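Local coordinates for protein phosphatidylinositol-specific phospholipase C1 (Streptomyces antibioticus, PDB 3H4X) that belongs to the phosphatidylinositol-specific phospholipase C family of TIM-barrel enzymes, here a Streptomyces member related to calcium-dependent phosphoinositide phospholipases C, at residues A[242-247]-A[257-262]. Residues are numbered along the deposited sequence; the frame is centred on the assembly and turned at random.
Sequences DPRERY and VVFDGD
Pro243 and Arg244 meet the ring of Phe259 where a 3-10 turn, residues 243-246, packs on the outer side of barrel strand 258-262 in this TIM-barrel-like fold. Pro243 CG lies 3.8 Å from Phe259 CD1, and the Pro243 and Phe259 side chains cross at about a right angle. Arg244 brings its aliphatic stem to the far end of the same ring, CD standing 3.7 Å from Phe259 CZ. Phe259 reaches them with CG anti to its own carbonyl carbon (chi1 -60°), while Trp275 and Tyr276 of helix 274-278 add to the packing on Pro243. Phe259 CZ sits over one face of the Arg244 guanidinium, whose plane is turned 71° from the ring, so this is no parallel stack. The charge of Arg244 is met by two carboxylates, those of Asp242 and Asp171. Asp242 and Arg244 form a side-on salt bridge, with Arg244 NH2 2.9 Å from Asp242 OD2. Outside the two segments, Arg244 NH1 bridges to Asp171 and also bonds to Phe256 O, further fixing the guanidinium. Asp242 OD1 accepts twice: from the backbone N of Arg244, closing an Asx turn, and, through its syn lone pair, from Arg244 NE at 2.9 Å.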
loop_
_atom_site.group_PDB
_atom_site.type_symbol
_atom_site.label_atom_id
_atom_site.label_comp_id
_atom_site.label_asym_id
_atom_site.label_seq_id
_atom_site.Cartn_x
_atom_site.Cartn_y
_atom_site.Cartn_z
ATOM N N ASP A 242 8.694 14.398 -12.835
ATOM C CA ASP A 242 7.586 13.455 -12.871
ATOM C C ASP A 242 8.187 12.065 -13.022
ATOM O O ASP A 242 8.720 11.735 -14.081
ATOM C CB ASP A 242 6.661 13.772 -14.047
ATOM C CG ASP A 242 5.439 12.881 -14.089
ATOM O OD1 ASP A 242 5.475 11.775 -13.507
ATOM O OD2 ASP A 242 4.437 13.286 -14.711
ATOM N N PRO A 243 8.130 11.246 -11.960
ATOM C CA PRO A 243 8.795 9.946 -12.021
ATOM C C PRO A 243 8.243 9.043 -13.115
ATOM O O PRO A 243 8.907 8.093 -13.521
ATOM C CB PRO A 243 8.514 9.346 -10.641
ATOM C CG PRO A 243 8.276 10.525 -9.756
ATOM C CD PRO A 243 7.561 11.512 -10.625
ATOM N N ARG A 244 7.033 9.329 -13.580
ATOM C CA ARG A 244 6.398 8.483 -14.579
ATOM C C ARG A 244 7.055 8.608 -15.951
ATOM O O ARG A 244 6.798 7.804 -16.844
ATOM C CB ARG A 244 4.901 8.781 -14.648
ATOM C CG ARG A 244 4.190 8.439 -13.339
ATOM C CD ARG A 244 2.815 9.074 -13.207
ATOM N NE ARG A 244 2.861 10.526 -13.337
ATOM C CZ ARG A 244 1.808 11.318 -13.181
ATOM N NH1 ARG A 244 0.628 10.799 -12.856
ATOM N NH2 ARG A 244 1.933 12.626 -13.358
ATOM N N GLU A 245 7.917 9.609 -16.112
ATOM C CA GLU A 245 8.664 9.760 -17.355
ATOM C C GLU A 245 9.630 8.590 -17.566
ATOM O O GLU A 245 10.164 8.427 -18.660
ATOM C CB GLU A 245 9.401 11.099 -17.389
ATOM C CG GLU A 245 8.491 12.324 -17.323
ATOM C CD GLU A 245 7.703 12.579 -18.601
ATOM O OE1 GLU A 245 7.891 11.848 -19.598
ATOM O OE2 GLU A 245 6.886 13.526 -18.608
ATOM N N ARG A 246 9.837 7.769 -16.534
ATOM C CA ARG A 246 10.664 6.570 -16.662
ATOM C C ARG A 246 10.008 5.517 -17.547
ATOM O O ARG A 246 10.689 4.633 -18.050
ATOM C CB ARG A 246 10.949 5.952 -15.290
ATOM C CG ARG A 246 9.769 5.188 -14.697
ATOM C CD ARG A 246 10.115 4.542 -13.365
ATOM N NE ARG A 246 10.529 5.531 -12.375
ATOM C CZ ARG A 246 10.780 5.247 -11.101
ATOM N NH1 ARG A 246 10.665 4.000 -10.667
ATOM N NH2 ARG A 246 11.150 6.211 -10.271
ATOM N N TYR A 247 8.691 5.593 -17.714
ATOM C CA TYR A 247 7.973 4.637 -18.552
ATOM C C TYR A 247 7.925 5.156 -19.979
ATOM O O TYR A 247 7.412 6.245 -20.229
ATOM C CB TYR A 247 6.559 4.396 -18.012
ATOM C CG TYR A 247 6.552 3.983 -16.559
ATOM C CD1 TYR A 247 7.092 2.766 -16.162
ATOM C CD2 TYR A 247 6.033 4.818 -15.580
ATOM C CE1 TYR A 247 7.107 2.389 -14.830
ATOM C CE2 TYR A 247 6.041 4.449 -14.247
ATOM C CZ TYR A 247 6.580 3.238 -13.876
ATOM O OH TYR A 247 6.583 2.876 -12.547
ATOM N N VAL A 257 -0.950 7.127 -9.740
ATOM C CA VAL A 257 -1.249 8.303 -8.924
ATOM C C VAL A 257 -0.712 8.135 -7.504
ATOM O O VAL A 257 -1.057 8.899 -6.596
ATOM C CB VAL A 257 -2.756 8.631 -8.905
ATOM C CG1 VAL A 257 -3.237 8.972 -10.311
ATOM C CG2 VAL A 257 -3.563 7.470 -8.329
ATOM N N VAL A 258 0.137 7.122 -7.334
ATOM C CA VAL A 258 0.772 6.800 -6.064
ATOM C C VAL A 258 2.267 6.648 -6.315
ATOM O O VAL A 258 2.679 6.083 -7.330
ATOM C CB VAL A 258 0.193 5.500 -5.460
ATOM C CG1 VAL A 258 0.819 5.205 -4.095
ATOM C CG2 VAL A 258 -1.323 5.600 -5.360
ATOM N N PHE A 259 3.063 7.169 -5.389
ATOM C CA PHE A 259 4.515 7.202 -5.507
ATOM C C PHE A 259 5.081 6.772 -4.170
ATOM O O PHE A 259 4.527 7.103 -3.125
ATOM C CB PHE A 259 4.970 8.610 -5.877
ATOM C CG PHE A 259 4.402 9.082 -7.175
ATOM C CD1 PHE A 259 5.132 8.963 -8.346
ATOM C CD2 PHE A 259 3.120 9.600 -7.238
ATOM C CE1 PHE A 259 4.593 9.370 -9.551
ATOM C CE2 PHE A 259 2.578 10.016 -8.439
ATOM C CZ PHE A 259 3.320 9.905 -9.596
ATOM N N ASP A 260 6.167 6.015 -4.207
ATOM C CA ASP A 260 6.673 5.350 -3.018
ATOM C C ASP A 260 8.191 5.390 -3.074
ATOM O O ASP A 260 8.795 4.891 -4.028
ATOM C CB ASP A 260 6.155 3.909 -3.025
ATOM C CG ASP A 260 6.423 3.171 -1.741
ATOM O OD1 ASP A 260 7.601 3.066 -1.353
ATOM O OD2 ASP A 260 5.450 2.682 -1.126
ATOM N N GLY A 261 8.820 6.005 -2.077
ATOM C CA GLY A 261 10.266 6.161 -2.119
ATOM C C GLY A 261 10.855 6.499 -0.770
ATOM O O GLY A 261 10.140 6.776 0.192
ATOM N N ASP A 262 12.181 6.486 -0.714
ATOM C CA ASP A 262 12.934 6.682 0.515
ATOM C C ASP A 262 12.781 8.099 1.077
ATOM O O ASP A 262 13.025 9.087 0.378
ATOM C CB ASP A 262 14.404 6.389 0.224
ATOM C CG ASP A 262 15.279 6.573 1.429
ATOM O OD1 ASP A 262 15.122 5.802 2.395
ATOM O OD2 ASP A 262 16.123 7.495 1.406
#